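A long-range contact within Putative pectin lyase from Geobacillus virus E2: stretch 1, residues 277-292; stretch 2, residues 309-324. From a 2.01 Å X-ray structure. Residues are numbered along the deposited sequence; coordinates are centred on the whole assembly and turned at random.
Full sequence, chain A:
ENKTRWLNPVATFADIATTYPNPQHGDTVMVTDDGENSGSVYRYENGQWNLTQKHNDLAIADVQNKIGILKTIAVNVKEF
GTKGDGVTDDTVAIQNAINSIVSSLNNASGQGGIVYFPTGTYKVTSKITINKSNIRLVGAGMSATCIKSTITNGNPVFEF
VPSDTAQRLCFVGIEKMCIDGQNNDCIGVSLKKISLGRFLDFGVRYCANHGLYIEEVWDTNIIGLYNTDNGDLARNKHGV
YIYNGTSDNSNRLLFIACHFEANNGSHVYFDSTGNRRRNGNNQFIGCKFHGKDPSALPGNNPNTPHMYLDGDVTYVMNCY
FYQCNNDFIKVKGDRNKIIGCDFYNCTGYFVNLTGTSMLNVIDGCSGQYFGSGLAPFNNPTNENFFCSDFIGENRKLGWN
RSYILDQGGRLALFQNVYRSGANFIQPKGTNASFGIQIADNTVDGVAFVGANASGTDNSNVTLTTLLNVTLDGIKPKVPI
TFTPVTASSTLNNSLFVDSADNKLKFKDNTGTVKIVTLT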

ATOM      1  N   ARG A 277     -13.171   9.246  24.514  1.00 16.87           N
ATOM      2  CA  ARG A 277     -13.141   8.791  23.132  1.00 18.05           C
ATOM      3  C   ARG A 277     -11.695   8.652  22.682  1.00 15.70           C
ATOM      4  O   ARG A 277     -10.989   9.654  22.517  1.00 15.61           O
ATOM      5  CB  ARG A 277     -13.907   9.764  22.256  1.00 16.17           C
ATOM      6  CG  ARG A 277     -15.385   9.674  22.484  1.00 20.40           C
ATOM      7  CD  ARG A 277     -16.118  10.825  21.826  1.00 23.65           C
ATOM      8  NE  ARG A 277     -17.542  10.696  22.096  1.00 27.93           N
ATOM      9  CZ  ARG A 277     -18.432  11.680  22.022  1.00 33.54           C
ATOM     10  NH1 ARG A 277     -18.049  12.914  21.688  1.00 29.63           N
ATOM     11  NH2 ARG A 277     -19.704  11.423  22.302  1.00 29.68           N
ATOM     12  N   ARG A 278     -11.255   7.412  22.507  1.00 11.68           N
ATOM     13  CA  ARG A 278      -9.856   7.147  22.222  1.00 15.42           C
ATOM     14  C   ARG A 278      -9.563   7.312  20.733  1.00 11.82           C
ATOM     15  O   ARG A 278     -10.446   7.153  19.888  1.00 11.99           O
ATOM     16  CB  ARG A 278      -9.482   5.738  22.695  1.00 16.07           C
ATOM     17  CG  ARG A 278      -9.695   5.542  24.217  1.00 17.71           C
ATOM     18  CD  ARG A 278      -9.656   4.061  24.617  1.00 17.29           C
ATOM     19  NE  ARG A 278      -8.580   3.348  23.921  1.00 17.64           N
ATOM     20  CZ  ARG A 278      -7.277   3.466  24.195  1.00 17.80           C
ATOM     21  NH1 ARG A 278      -6.864   4.255  25.176  1.00 16.19           N
ATOM     22  NH2 ARG A 278      -6.376   2.790  23.475  1.00 12.72           N
ATOM     23  N   ASN A 279      -8.318   7.687  20.433  1.00 13.62           N
ATOM     24  CA  ASN A 279      -7.845   7.719  19.060  1.00 15.29           C
ATOM     25  C   ASN A 279      -8.093   6.366  18.411  1.00 15.44           C
ATOM     26  O   ASN A 279      -7.925   5.307  19.038  1.00 15.35           O
ATOM     27  CB  ASN A 279      -6.354   8.084  19.018  1.00 13.04           C
ATOM     28  CG  ASN A 279      -6.095   9.516  19.522  1.00 17.67           C
ATOM     29  OD1 ASN A 279      -6.857  10.442  19.225  1.00 15.42           O
ATOM     30  ND2 ASN A 279      -5.020   9.697  20.266  1.00 14.07           N
ATOM     31  N   GLY A 280      -8.524   6.392  17.158  1.00 12.99           N
ATOM     32  CA  GLY A 280      -8.892   5.140  16.517  1.00 13.42           C
ATOM     33  C   GLY A 280      -8.766   5.175  15.011  1.00 16.03           C
ATOM     34  O   GLY A 280      -8.844   6.232  14.381  1.00 12.43           O
ATOM     35  N   ASN A 281      -8.577   3.987  14.437  1.00 15.26           N
ATOM     36  CA  ASN A 281      -8.695   3.801  12.993  1.00 15.65           C
ATOM     37  C   ASN A 281      -7.708   4.665  12.212  1.00 13.57           C
ATOM     38  O   ASN A 281      -7.996   5.141  11.118  1.00 14.73           O
ATOM     39  CB  ASN A 281     -10.129   4.047  12.533  1.00 17.99           C
ATOM     40  CG  ASN A 281     -10.865   2.756  12.301  1.00 20.94           C
ATOM     41  OD1 ASN A 281     -10.546   2.006  11.357  1.00 21.72           O
ATOM     42  ND2 ASN A 281     -11.836   2.462  13.166  1.00 23.29           N
ATOM     43  N   ASN A 282      -6.515   4.824  12.753  1.00 13.91           N
ATOM     44  CA  ASN A 282      -5.439   5.492  12.046  1.00 16.22           C
ATOM     45  C   ASN A 282      -4.502   4.458  11.443  1.00 12.31           C
ATOM     46  O   ASN A 282      -4.428   3.332  11.926  1.00 12.45           O
ATOM     47  CB  ASN A 282      -4.724   6.409  13.009  1.00 12.02           C
ATOM     48  CG  ASN A 282      -5.699   7.367  13.658  1.00 16.10           C
ATOM     49  OD1 ASN A 282      -6.276   8.206  12.960  1.00 12.00           O
ATOM     50  ND2 ASN A 282      -5.941   7.209  14.973  1.00 10.37           N
ATOM     51  N   GLN A 283      -3.794   4.840  10.376  1.00 10.79           N
ATOM     52  CA  GLN A 283      -3.064   3.862   9.578  1.00 11.32           C
ATOM     53  C   GLN A 283      -1.664   4.359   9.261  1.00 14.07           C
ATOM     54  O   GLN A 283      -1.454   5.557   9.043  1.00 15.85           O
ATOM     55  CB  GLN A 283      -3.800   3.556   8.266  1.00 12.97           C
ATOM     56  CG  GLN A 283      -5.241   3.079   8.448  1.00 12.34           C
ATOM     57  CD  GLN A 283      -5.702   2.161   7.331  1.00 13.60           C
ATOM     58  OE1 GLN A 283      -4.895   1.727   6.494  1.00 14.73           O
ATOM     59  NE2 GLN A 283      -6.996   1.838   7.319  1.00 12.02           N
ATOM     60  N   PHE A 284      -0.724   3.415   9.207  1.00 13.27           N
ATOM     61  CA  PHE A 284       0.646   3.632   8.756  1.00 13.53           C
ATOM     62  C   PHE A 284       0.932   2.557   7.716  1.00 16.02           C
ATOM     63  O   PHE A 284       1.038   1.378   8.064  1.00 12.35           O
ATOM     64  CB  PHE A 284       1.629   3.551   9.919  1.00 13.17           C
ATOM     65  CG  PHE A 284       1.383   4.611  10.960  1.00 13.46           C
ATOM     66  CD1 PHE A 284       0.440   4.408  11.955  1.00 11.71           C
ATOM     67  CD2 PHE A 284       2.051   5.812  10.900  1.00 13.00           C
ATOM     68  CE1 PHE A 284       0.157   5.410  12.889  1.00 14.42           C
ATOM     69  CE2 PHE A 284       1.789   6.833  11.848  1.00 15.31           C
ATOM     70  CZ  PHE A 284       0.848   6.623  12.837  1.00 13.19           C
ATOM     71  N   ILE A 285       1.033   2.952   6.447  1.00 12.85           N
ATOM     72  CA  ILE A 285       1.183   2.011   5.337  1.00 13.84           C
ATOM     73  C   ILE A 285       2.557   2.241   4.719  1.00 12.76           C
ATOM     74  O   ILE A 285       2.830   3.311   4.166  1.00 13.82           O
ATOM     75  CB  ILE A 285       0.060   2.164   4.300  1.00 20.48           C
ATOM     76  CG1 ILE A 285      -1.311   1.958   4.982  1.00 16.14           C
ATOM     77  CG2 ILE A 285       0.285   1.187   3.093  1.00 14.59           C
ATOM     78  CD1 ILE A 285      -2.506   2.365   4.108  1.00 16.45           C
ATOM     79  N   GLY A 286       3.425   1.248   4.821  1.00 12.43           N
ATOM     80  CA  GLY A 286       4.720   1.367   4.186  1.00 14.78           C
ATOM     81  C   GLY A 286       5.650   2.370   4.821  1.00 14.48           C
ATOM     82  O   GLY A 286       6.570   2.847   4.160  1.00 16.96           O
ATOM     83  N   CYS A 287       5.471   2.670   6.106  1.00 13.52           N
ATOM     84  CA  CYS A 287       6.249   3.734   6.714  1.00 13.43           C
ATOM     85  C   CYS A 287       7.568   3.216   7.280  1.00 13.94           C
ATOM     86  O   CYS A 287       7.728   2.028   7.588  1.00 13.25           O
ATOM     87  CB  CYS A 287       5.430   4.457   7.790  1.00 15.30           C
ATOM     88  SG  CYS A 287       3.963   5.327   7.126  1.00 17.27           S
ATOM     89  N   LYS A 288       8.539   4.125   7.349  1.00 12.63           N
ATOM     90  CA  LYS A 288       9.879   3.853   7.869  1.00 14.10           C
ATOM     91  C   LYS A 288      10.025   4.476   9.259  1.00 14.75           C
ATOM     92  O   LYS A 288       9.696   5.647   9.433  1.00 13.10           O
ATOM     93  CB  LYS A 288      10.935   4.448   6.930  1.00 14.23           C
ATOM     94  CG  LYS A 288      12.360   4.485   7.506  1.00 16.38           C
ATOM     95  CD  LYS A 288      13.336   4.997   6.458  1.00 15.37           C
ATOM     96  CE  LYS A 288      14.741   5.120   6.981  1.00 18.16           C
ATOM     97  NZ  LYS A 288      15.716   5.300   5.871  1.00 19.92           N
ATOM     98  N   PHE A 289      10.524   3.703  10.242  1.00 12.60           N
ATOM     99  CA  PHE A 289      10.790   4.178  11.607  1.00 13.23           C
ATOM    100  C   PHE A 289      12.236   3.819  11.953  1.00 16.15           C
ATOM    101  O   PHE A 289      12.536   2.670  12.303  1.00 13.75           O
ATOM    102  CB  PHE A 289       9.825   3.567  12.625  1.00 14.39           C
ATOM    103  CG  PHE A 289       8.372   3.856  12.348  1.00 14.42           C
ATOM    104  CD1 PHE A 289       7.608   2.975  11.587  1.00 14.59           C
ATOM    105  CD2 PHE A 289       7.775   5.004  12.831  1.00 14.90           C
ATOM    106  CE1 PHE A 289       6.251   3.241  11.307  1.00 14.03           C
ATOM    107  CE2 PHE A 289       6.423   5.275  12.582  1.00 15.31           C
ATOM    108  CZ  PHE A 289       5.656   4.405  11.806  1.00 13.85           C
ATOM    109  N   HIS A 290      13.126   4.802  11.868  1.00 14.31           N
ATOM    110  CA  HIS A 290      14.571   4.568  11.869  1.00 20.06           C
ATOM    111  C   HIS A 290      15.214   5.343  13.015  1.00 18.85           C
ATOM    112  O   HIS A 290      14.986   6.540  13.154  1.00 17.17           O
ATOM    113  CB  HIS A 290      15.142   5.012  10.518  1.00 19.04           C
ATOM    114  CG  HIS A 290      16.525   4.526  10.222  1.00 21.24           C
ATOM    115  ND1 HIS A 290      17.642   5.013  10.868  1.00 24.10           N
ATOM    116  CD2 HIS A 290      16.983   3.678   9.269  1.00 20.17           C
ATOM    117  CE1 HIS A 290      18.726   4.451  10.355  1.00 19.52           C
ATOM    118  NE2 HIS A 290      18.351   3.639   9.383  1.00 24.33           N
ATOM    119  N   GLY A 291      16.039   4.679  13.806  1.00 17.31           N
ATOM    120  CA  GLY A 291      16.578   5.301  14.989  1.00 17.08           C
ATOM    121  C   GLY A 291      17.620   6.362  14.698  1.00 19.21           C
ATOM    122  O   GLY A 291      17.972   6.671  13.556  1.00 19.04           O
ATOM    123  N   LYS A 292      18.121   6.933  15.791  1.00 15.85           N
ATOM    124  CA  LYS A 292      18.991   8.099  15.748  1.00 18.49           C
ATOM    125  C   LYS A 292      20.451   7.725  15.543  1.00 20.78           C
ATOM    126  O   LYS A 292      21.172   8.421  14.826  1.00 16.76           O
ATOM    127  CB  LYS A 292      18.838   8.896  17.050  1.00 18.10           C
ATOM    128  CG  LYS A 292      19.670  10.163  17.103  1.00 22.14           C
ATOM    129  CD  LYS A 292      19.383  10.935  18.369  1.00 24.92           C
ATOM    130  CE  LYS A 292      20.159  12.224  18.359  1.00 28.28           C
ATOM    131  NZ  LYS A 292      19.676  13.101  19.418  1.00 31.52           N
ATOM    132  N   LEU A 309       1.578   3.668  21.070  1.00 14.37           N
ATOM    133  CA  LEU A 309       0.237   3.500  20.503  1.00 12.74           C
ATOM    134  C   LEU A 309      -0.822   3.409  21.607  1.00 16.37           C
ATOM    135  O   LEU A 309      -1.358   2.341  21.886  1.00 15.54           O
ATOM    136  CB  LEU A 309       0.231   2.269  19.616  1.00 16.75           C
ATOM    137  CG  LEU A 309      -1.014   1.889  18.829  1.00 17.71           C
ATOM    138  CD1 LEU A 309      -1.666   3.152  18.335  1.00 22.00           C
ATOM    139  CD2 LEU A 309      -0.642   0.943  17.649  1.00 16.64           C
ATOM    140  N   ASP A 310      -1.146   4.561  22.223  1.00 19.33           N
ATOM    141  CA  ASP A 310      -2.339   4.673  23.073  1.00 19.42           C
ATOM    142  C   ASP A 310      -3.529   4.985  22.167  1.00 15.77           C
ATOM    143  O   ASP A 310      -3.984   6.131  22.038  1.00 18.94           O
ATOM    144  CB  ASP A 310      -2.147   5.730  24.155  1.00 18.31           C
ATOM    145  CG  ASP A 310      -3.373   5.899  25.069  1.00 19.21           C
ATOM    146  OD1 ASP A 310      -4.226   4.977  25.193  1.00 18.46           O
ATOM    147  OD2 ASP A 310      -3.474   6.988  25.674  1.00 21.19           O
ATOM    148  N   GLY A 311      -4.042   3.929  21.533  1.00 15.81           N
ATOM    149  CA  GLY A 311      -5.120   4.043  20.562  1.00 14.73           C
ATOM    150  C   GLY A 311      -5.668   2.678  20.209  1.00 14.89           C
ATOM    151  O   GLY A 311      -5.101   1.643  20.573  1.00 14.85           O
ATOM    152  N   ASP A 312      -6.784   2.685  19.479  1.00 13.50           N
ATOM    153  CA  ASP A 312      -7.471   1.464  19.084  1.00 15.39           C
ATOM    154  C   ASP A 312      -7.546   1.349  17.569  1.00 17.68           C
ATOM    155  O   ASP A 312      -7.530   2.356  16.852  1.00 13.80           O
ATOM    156  CB  ASP A 312      -8.882   1.409  19.668  1.00 12.09           C
ATOM    157  CG  ASP A 312      -8.893   1.500  21.188  1.00 19.08           C
ATOM    158  OD1 ASP A 312      -8.012   0.909  21.864  1.00 16.26           O
ATOM    159  OD2 ASP A 312      -9.810   2.166  21.713  1.00 20.15           O
ATOM    160  N   VAL A 313      -7.652   0.105  17.085  1.00 16.34           N
ATOM    161  CA  VAL A 313      -7.870  -0.178  15.662  1.00 13.38           C
ATOM    162  C   VAL A 313      -6.894   0.601  14.795  1.00 14.37           C
ATOM    163  O   VAL A 313      -7.287   1.226  13.802  1.00 16.79           O
ATOM    164  CB  VAL A 313      -9.317   0.139  15.236  1.00 18.45           C
ATOM    165  CG1 VAL A 313      -9.672  -0.625  13.954  1.00 19.75           C
ATOM    166  CG2 VAL A 313     -10.300  -0.206  16.347  1.00 13.97           C
ATOM    167  N   THR A 314      -5.625   0.585  15.158  1.00 14.14           N
ATOM    168  CA  THR A 314      -4.595   1.166  14.315  1.00 17.98           C
ATOM    169  C   THR A 314      -4.081   0.104  13.354  1.00 17.67           C
ATOM    170  O   THR A 314      -3.956  -1.074  13.718  1.00 19.58           O
ATOM    171  CB  THR A 314      -3.442   1.707  15.173  1.00 18.96           C
ATOM    172  OG1 THR A 314      -3.984   2.477  16.254  1.00 22.31           O
ATOM    173  CG2 THR A 314      -2.482   2.577  14.354  1.00 16.85           C
ATOM    174  N   TYR A 315      -3.766   0.516  12.138  1.00 13.22           N
ATOM    175  CA  TYR A 315      -3.277  -0.406  11.116  1.00 15.20           C
ATOM    176  C   TYR A 315      -1.816  -0.065  10.850  1.00 16.09           C
ATOM    177  O   TYR A 315      -1.519   1.009  10.318  1.00 17.07           O
ATOM    178  CB  TYR A 315      -4.088  -0.295   9.827  1.00 13.12           C
ATOM    179  CG  TYR A 315      -5.599  -0.427   9.957  1.00 14.91           C
ATOM    180  CD1 TYR A 315      -6.346   0.566  10.577  1.00 12.33           C
ATOM    181  CD2 TYR A 315      -6.279  -1.526   9.413  1.00 13.78           C
ATOM    182  CE1 TYR A 315      -7.722   0.479  10.660  1.00 13.40           C
ATOM    183  CE2 TYR A 315      -7.659  -1.630   9.491  1.00 13.40           C
ATOM    184  CZ  TYR A 315      -8.377  -0.611  10.124  1.00 14.32           C
ATOM    185  OH  TYR A 315      -9.748  -0.675  10.201  1.00 16.92           O
ATOM    186  N   VAL A 316      -0.910  -0.950  11.240  1.00 15.13           N
ATOM    187  CA  VAL A 316       0.507  -0.752  10.967  1.00 11.11           C
ATOM    188  C   VAL A 316       0.896  -1.790   9.915  1.00 16.81           C
ATOM    189  O   VAL A 316       1.229  -2.941  10.242  1.00 13.06           O
ATOM    190  CB  VAL A 316       1.356  -0.861  12.246  1.00 14.31           C
ATOM    191  CG1 VAL A 316       2.804  -0.512  11.968  1.00 13.98           C
ATOM    192  CG2 VAL A 316       0.768   0.048  13.376  1.00 15.39           C
ATOM    193  N   MET A 317       0.847  -1.377   8.646  1.00 13.23           N
ATOM    194  CA  MET A 317       0.949  -2.265   7.498  1.00 15.86           C
ATOM    195  C   MET A 317       2.305  -2.122   6.822  1.00 16.03           C
ATOM    196  O   MET A 317       2.673  -1.029   6.374  1.00 14.85           O
ATOM    197  CB  MET A 317      -0.164  -1.985   6.487  1.00 15.72           C
ATOM    198  CG  MET A 317      -1.556  -1.936   7.091  1.00 14.36           C
ATOM    199  SD  MET A 317      -2.088  -3.519   7.793  0.67 11.48           S
ATOM    200  CE  MET A 317      -2.127  -4.561   6.325  1.00 15.53           C
ATOM    201  N   ASN A 318       3.013  -3.243   6.709  1.00 14.31           N
ATOM    202  CA  ASN A 318       4.304  -3.334   6.022  1.00 16.93           C
ATOM    203  C   ASN A 318       5.193  -2.130   6.355  1.00 16.57           C
ATOM    204  O   ASN A 318       5.670  -1.394   5.490  1.00 15.19           O
ATOM    205  CB  ASN A 318       4.136  -3.534   4.492  1.00 14.17           C
ATOM    206  CG  ASN A 318       2.995  -2.708   3.871  1.00 14.04           C
ATOM    207  OD1 ASN A 318       1.797  -2.986   4.078  1.00 13.99           O
ATOM    208  ND2 ASN A 318       3.364  -1.714   3.068  1.00 15.62           N
ATOM    209  N   CYS A 319       5.411  -1.937   7.652  1.00 16.35           N
ATOM    210  CA  CYS A 319       6.297  -0.875   8.094  1.00 13.46           C
ATOM    211  C   CYS A 319       7.637  -1.444   8.520  1.00 14.99           C
ATOM    212  O   CYS A 319       7.764  -2.621   8.889  1.00 14.96           O
ATOM    213  CB  CYS A 319       5.679  -0.041   9.227  1.00 14.60           C
ATOM    214  SG  CYS A 319       4.166   0.861   8.761  1.00 17.13           S
ATOM    215  N   TYR A 320       8.636  -0.574   8.468  1.00 13.44           N
ATOM    216  CA  TYR A 320      10.030  -0.898   8.726  1.00 15.66           C
ATOM    217  C   TYR A 320      10.456  -0.222  10.028  1.00 17.69           C
ATOM    218  O   TYR A 320      10.343   1.006  10.162  1.00 14.26           O
ATOM    219  CB  TYR A 320      10.889  -0.425   7.551  1.00 15.21           C
ATOM    220  CG  TYR A 320      12.373  -0.261   7.836  1.00 19.39           C
ATOM    221  CD1 TYR A 320      13.163  -1.334   8.252  1.00 20.14           C
ATOM    222  CD2 TYR A 320      12.982   0.974   7.665  1.00 22.79           C
ATOM    223  CE1 TYR A 320      14.522  -1.172   8.497  1.00 23.47           C
ATOM    224  CE2 TYR A 320      14.314   1.149   7.902  1.00 26.18           C
ATOM    225  CZ  TYR A 320      15.077   0.085   8.317  1.00 23.66           C
ATOM    226  OH  TYR A 320      16.400   0.326   8.545  1.00 32.41           O
ATOM    227  N   PHE A 321      10.924  -1.023  10.987  1.00 12.70           N
ATOM    228  CA  PHE A 321      11.389  -0.541  12.282  1.00 16.10           C
ATOM    229  C   PHE A 321      12.847  -0.927  12.460  1.00 17.46           C
ATOM    230  O   PHE A 321      13.203  -2.097  12.257  1.00 17.93           O
ATOM    231  CB  PHE A 321      10.566  -1.149  13.425  1.00 12.98           C
ATOM    232  CG  PHE A 321       9.151  -0.634  13.497  1.00 12.03           C
ATOM    233  CD1 PHE A 321       8.150  -1.195  12.695  1.00 13.14           C
ATOM    234  CD2 PHE A 321       8.825   0.403  14.367  1.00 12.82           C
ATOM    235  CE1 PHE A 321       6.840  -0.716  12.747  1.00 14.11           C
ATOM    236  CE2 PHE A 321       7.510   0.889  14.438  1.00 13.43           C
ATOM    237  CZ  PHE A 321       6.519   0.326  13.640  1.00 14.82           C
ATOM    238  N   TYR A 322      13.681   0.031  12.869  1.00 16.64           N
ATOM    239  CA  TYR A 322      15.100  -0.259  13.049  1.00 20.18           C
ATOM    240  C   TYR A 322      15.692   0.618  14.144  1.00 17.69           C
ATOM    241  O   TYR A 322      15.444   1.828  14.172  1.00 17.77           O
ATOM    242  CB  TYR A 322      15.863  -0.061  11.727  1.00 18.94           C
ATOM    243  CG  TYR A 322      17.358   0.043  11.893  1.00 20.07           C
ATOM    244  CD1 TYR A 322      18.106  -1.055  12.271  1.00 18.36           C
ATOM    245  CD2 TYR A 322      18.009   1.247  11.699  1.00 20.63           C
ATOM    246  CE1 TYR A 322      19.475  -0.956  12.436  1.00 23.08           C
ATOM    247  CE2 TYR A 322      19.363   1.359  11.857  1.00 20.76           C
ATOM    248  CZ  TYR A 322      20.096   0.254  12.217  1.00 22.73           C
ATOM    249  OH  TYR A 322      21.452   0.379  12.389  1.00 26.15           O
ATOM    250  N   GLN A 323      16.466  -0.007  15.040  1.00 15.46           N
ATOM    251  CA  GLN A 323      17.317   0.670  16.014  1.00 14.95           C
ATOM    252  C   GLN A 323      16.527   1.527  17.009  1.00 18.97           C
ATOM    253  O   GLN A 323      16.384   2.742  16.821  1.00 17.90           O
ATOM    254  CB  GLN A 323      18.364   1.516  15.287  1.00 16.63           C
ATOM    255  CG  GLN A 323      19.581   1.928  16.131  1.00 15.55           C
ATOM    256  CD  GLN A 323      20.619   0.803  16.279  1.00 20.81           C
ATOM    257  OE1 GLN A 323      20.335  -0.358  15.984  1.00 17.68           O
ATOM    258  NE2 GLN A 323      21.806   1.143  16.778  1.00 21.36           N
ATOM    259  N   CYS A 324      15.990   0.884  18.059  1.00 13.82           N
ATOM    260  CA  CYS A 324      15.197   1.546  19.128  1.00 15.67           C
ATOM    261  C   CYS A 324      15.633   1.193  20.534  1.00 19.15           C
ATOM    262  O   CYS A 324      15.704   0.021  20.888  1.00 15.11           O
ATOM    263  CB  CYS A 324      13.721   1.207  18.920  1.00 17.96           C
ATOM    264  SG  CYS A 324      12.596   1.843  20.178  1.00 18.34           S
TER
HETATM  265  O   HOH W   1      -5.739   4.221  15.566  1.00 18.76           O

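Two rungs of a parallel β-sheet stack here in register, joined by a ladder of backbone hydrogen bonds, by side chains that meet across the register, among them a Phe-Phe stack, and by a salt-bridge cluster at one end. Strand 283-285 pairs with strand 315-317 and strand 288-290 with strand 320-324, the axes of each pair only 4° from parallel. In a parallel ladder one residue bonds to two neighbours of its partner. Phe284 does so, its N donating to Tyr315 O (2.8 Å) while its O accepts from Met317 N (2.8 Å); Phe289 repeats the pattern, with N to Tyr320 O at 2.7 Å and O from Tyr322 N at 2.9 Å.

Between the strands both chains turn, yet the register is recovered. Gly286, at a positive phi that favours glycine, donates from N to Met317 O (2.9 Å), and Cys287 O accepts from Tyr320 N (2.9 Å). Cys319 SG accepts a hydrogen bond from Cys287 N (3.5 Å) and also packs against Phe284 CB in strand 283-285 (3.9 Å). Gly291 closes the ladder by donating from N to Tyr322 O (2.9 Å); an ideal CB there would lie 1.9 Å from Gln323 O, a clash that glycine avoids.

Phe289 and Phe321 share one face of the sheet and form an offset stack, centroids 4.6 Å apart and planes at 12°. The register sets flat, apolar rings at nearly the spacing of the strands, which suits this buried site. On the face bearing Lys288, His290, Tyr320 and Tyr322, the edge of Tyr322 meets the face of His290, and the aliphatic part of Lys288 brings CG to 3.6 Å from Tyr320 CD2 at the ring edge. Earlier in the ladder, Gln283 NE2 lies over a face of the Tyr315 ring, whose OH reaches past the strand to donate to Asn281 OD1 (3.0 Å).

Near the start of the contact, Arg278 suits its place because a planar, charged guanidinium can serve two carboxylates at once. NH1 bonds to Asp310 OD1 at 2.7 Å and NE to Asp312 OD2 at 2.8 Å, both as salt bridges and both at the guanidinium edge, where its hydrogens point. The backbone is tied here too, Asp312 N donating to Asn279 O (2.9 Å). Water 1 then bridges the loops, its oxygen accepting from Asn282 N (3.0 Å) and donating to Asp312 O (2.9 Å) and Thr314 OG1 (2.6 Å).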